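PDB 6MCA: ankyrin repeat domain protein from Legionella pneumophila subsp. pneumophila, which is an effector of the pathogen that interacts with the host LARP7 component of the 7SK snRNP complex and probably has a region resembling cysteine proteases. Local coordinates for residues Y295-P300 with L329-F334. Sequence-based numbering, arbitrary orientation.
Sequences YRITRP and LGLLPF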
loop_
_atom_site.group_PDB
_atom_site.type_symbol
_atom_site.label_atom_id
_atom_site.label_comp_id
_atom_site.label_asym_id
_atom_site.label_seq_id
_atom_site.Cartn_x
_atom_site.Cartn_y
_atom_site.Cartn_z
ATOM N N TYR A 295 11.405 -10.346 21.512
ATOM C CA TYR A 295 11.515 -11.547 22.320
ATOM C C TYR A 295 12.516 -12.506 21.689
ATOM O O TYR A 295 12.822 -12.426 20.495
ATOM C CB TYR A 295 10.163 -12.268 22.450
ATOM C CG TYR A 295 8.958 -11.377 22.658
ATOM C CD1 TYR A 295 8.381 -10.690 21.595
ATOM C CD2 TYR A 295 8.374 -11.252 23.911
ATOM C CE1 TYR A 295 7.275 -9.884 21.781
ATOM C CE2 TYR A 295 7.265 -10.451 24.106
ATOM C CZ TYR A 295 6.720 -9.769 23.039
ATOM O OH TYR A 295 5.616 -8.971 23.232
ATOM N N ARG A 296 13.009 -13.432 22.507
ATOM C CA ARG A 296 13.778 -14.566 22.018
ATOM C C ARG A 296 12.849 -15.761 21.851
ATOM O O ARG A 296 12.042 -16.055 22.740
ATOM C CB ARG A 296 14.919 -14.915 22.974
ATOM C CG ARG A 296 15.770 -16.087 22.502
ATOM C CD ARG A 296 16.569 -16.707 23.640
ATOM N NE ARG A 296 17.444 -15.738 24.291
ATOM C CZ ARG A 296 18.635 -15.376 23.825
ATOM N NH1 ARG A 296 19.365 -14.486 24.485
ATOM N NH2 ARG A 296 19.097 -15.899 22.697
ATOM N N ILE A 297 12.961 -16.443 20.715
ATOM C CA ILE A 297 12.147 -17.623 20.442
ATOM C C ILE A 297 12.809 -18.817 21.121
ATOM O O ILE A 297 13.838 -19.315 20.658
ATOM C CB ILE A 297 11.981 -17.857 18.937
ATOM C CG1 ILE A 297 11.301 -16.653 18.283
ATOM C CG2 ILE A 297 11.187 -19.127 18.679
ATOM C CD1 ILE A 297 11.407 -16.637 16.773
ATOM N N THR A 298 12.224 -19.274 22.229
ATOM C CA THR A 298 12.779 -20.386 22.988
ATOM C C THR A 298 12.211 -21.738 22.576
ATOM O O THR A 298 12.785 -22.769 22.943
ATOM C CB THR A 298 12.551 -20.179 24.491
ATOM O OG1 THR A 298 11.149 -20.249 24.785
ATOM C CG2 THR A 298 13.094 -18.825 24.931
ATOM N N ARG A 299 11.111 -21.762 21.822
ATOM C CA ARG A 299 10.568 -22.987 21.236
ATOM C C ARG A 299 10.503 -22.814 19.721
ATOM O O ARG A 299 9.414 -22.689 19.148
ATOM C CB ARG A 299 9.192 -23.325 21.808
ATOM C CG ARG A 299 9.097 -23.236 23.327
ATOM C CD ARG A 299 7.660 -23.412 23.808
ATOM N NE ARG A 299 7.592 -23.759 25.226
ATOM C CZ ARG A 299 7.800 -24.979 25.715
ATOM N NH1 ARG A 299 8.087 -25.985 24.901
ATOM N NH2 ARG A 299 7.719 -25.196 27.022
ATOM N N PRO A 300 11.653 -22.804 19.039
ATOM C CA PRO A 300 11.628 -22.637 17.576
ATOM C C PRO A 300 11.002 -23.812 16.849
ATOM O O PRO A 300 10.621 -23.664 15.680
ATOM C CB PRO A 300 13.111 -22.481 17.215
ATOM C CG PRO A 300 13.823 -23.230 18.290
ATOM C CD PRO A 300 13.014 -23.041 19.544
ATOM N N LEU A 329 5.392 -20.256 20.837
ATOM C CA LEU A 329 6.791 -20.043 20.495
ATOM C C LEU A 329 7.692 -19.881 21.712
ATOM O O LEU A 329 8.919 -19.872 21.555
ATOM C CB LEU A 329 6.938 -18.810 19.595
ATOM C CG LEU A 329 6.083 -18.764 18.327
ATOM C CD1 LEU A 329 6.360 -17.490 17.544
ATOM C CD2 LEU A 329 6.330 -19.992 17.464
ATOM N N GLY A 330 7.125 -19.761 22.911
ATOM C CA GLY A 330 7.920 -19.522 24.100
ATOM C C GLY A 330 8.658 -18.202 24.024
ATOM O O GLY A 330 9.883 -18.155 24.170
ATOM N N LEU A 331 7.915 -17.122 23.793
ATOM C CA LEU A 331 8.503 -15.811 23.537
ATOM C C LEU A 331 9.014 -15.216 24.844
ATOM O O LEU A 331 8.224 -14.774 25.684
ATOM C CB LEU A 331 7.479 -14.894 22.876
ATOM C CG LEU A 331 7.072 -15.300 21.461
ATOM C CD1 LEU A 331 6.176 -14.243 20.834
ATOM C CD2 LEU A 331 8.306 -15.547 20.604
ATOM N N LEU A 332 10.334 -15.191 25.006
ATOM C CA LEU A 332 10.955 -14.633 26.200
ATOM C C LEU A 332 11.264 -13.160 25.974
ATOM O O LEU A 332 12.085 -12.840 25.104
ATOM C CB LEU A 332 12.229 -15.391 26.536
ATOM C CG LEU A 332 13.104 -14.871 27.679
ATOM C CD1 LEU A 332 12.291 -14.687 28.949
ATOM C CD2 LEU A 332 14.272 -15.814 27.916
ATOM N N PRO A 333 10.640 -12.240 26.713
ATOM C CA PRO A 333 10.904 -10.810 26.503
ATOM C C PRO A 333 12.382 -10.482 26.647
ATOM O O PRO A 333 13.047 -10.923 27.588
ATOM C CB PRO A 333 10.065 -10.133 27.593
ATOM C CG PRO A 333 8.975 -11.106 27.879
ATOM C CD PRO A 333 9.593 -12.467 27.723
ATOM N N PHE A 334 12.893 -9.698 25.700
ATOM C CA PHE A 334 14.319 -9.409 25.645
ATOM C C PHE A 334 14.586 -7.912 25.571
ATOM O O PHE A 334 15.421 -7.388 26.316
ATOM C CB PHE A 334 14.953 -10.122 24.448
ATOM C CG PHE A 334 16.417 -9.836 24.276
ATOM C CD1 PHE A 334 17.361 -10.505 25.038
ATOM C CD2 PHE A 334 16.851 -8.903 23.348
ATOM C CE1 PHE A 334 18.710 -10.245 24.883
ATOM C CE2 PHE A 334 18.198 -8.637 23.187
ATOM C CZ PHE A 334 19.129 -9.310 23.954
#
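Tyr-295 leans its ring obliquely against Leu-331 and Pro-333 of the neighbouring strand. Its CB and the CB of Leu-331 sit 3.8 Å apart, Leu-331 CD1 hangs over the rim of one ring face, and on the Pro-333 side ring atom CD2 comes to 4.0 Å from the proline CG. A chi1 of -41° sets the tyrosine CG beside the backbone N. Ile-297 and Leu-331, a non-hydrogen-bonded antiparallel pair, run alongside each other in the same direction, Ile-297 CG1 3.9 Å from Leu-331 CD2. Between these pairs, Arg-296 and Leu-332 exchange two backbone hydrogen bonds and put their side chains on the other face. Beyond the last residue of strand 292-297, Thr-298 holds Gly-330 O, just ahead of strand 331-337: OG1 bonds on a lone pair in the carbonyl plane, at a short 2.5 Å whose exact length is uncertain, while the backbone N donates from above that plane. Thr-298 chi1 of 67° turns OG1 to this oxygen. Arg-299 N bonds to Leu-329 O (2.9 Å), where Gly-330, with positive phi, turns the chain from helix into strand. This is antiparallel edge pairing: after helices 305-312 and 318-329 the chain returns to add 331-337, an outermost strand of the five-stranded sheet within this chain, beside 292-297. Trp-277 of strand 276-280 touches Ile-297 and Leu-331, and Asn-326 of helix 318-329 meets Tyr-295 and Leu-331.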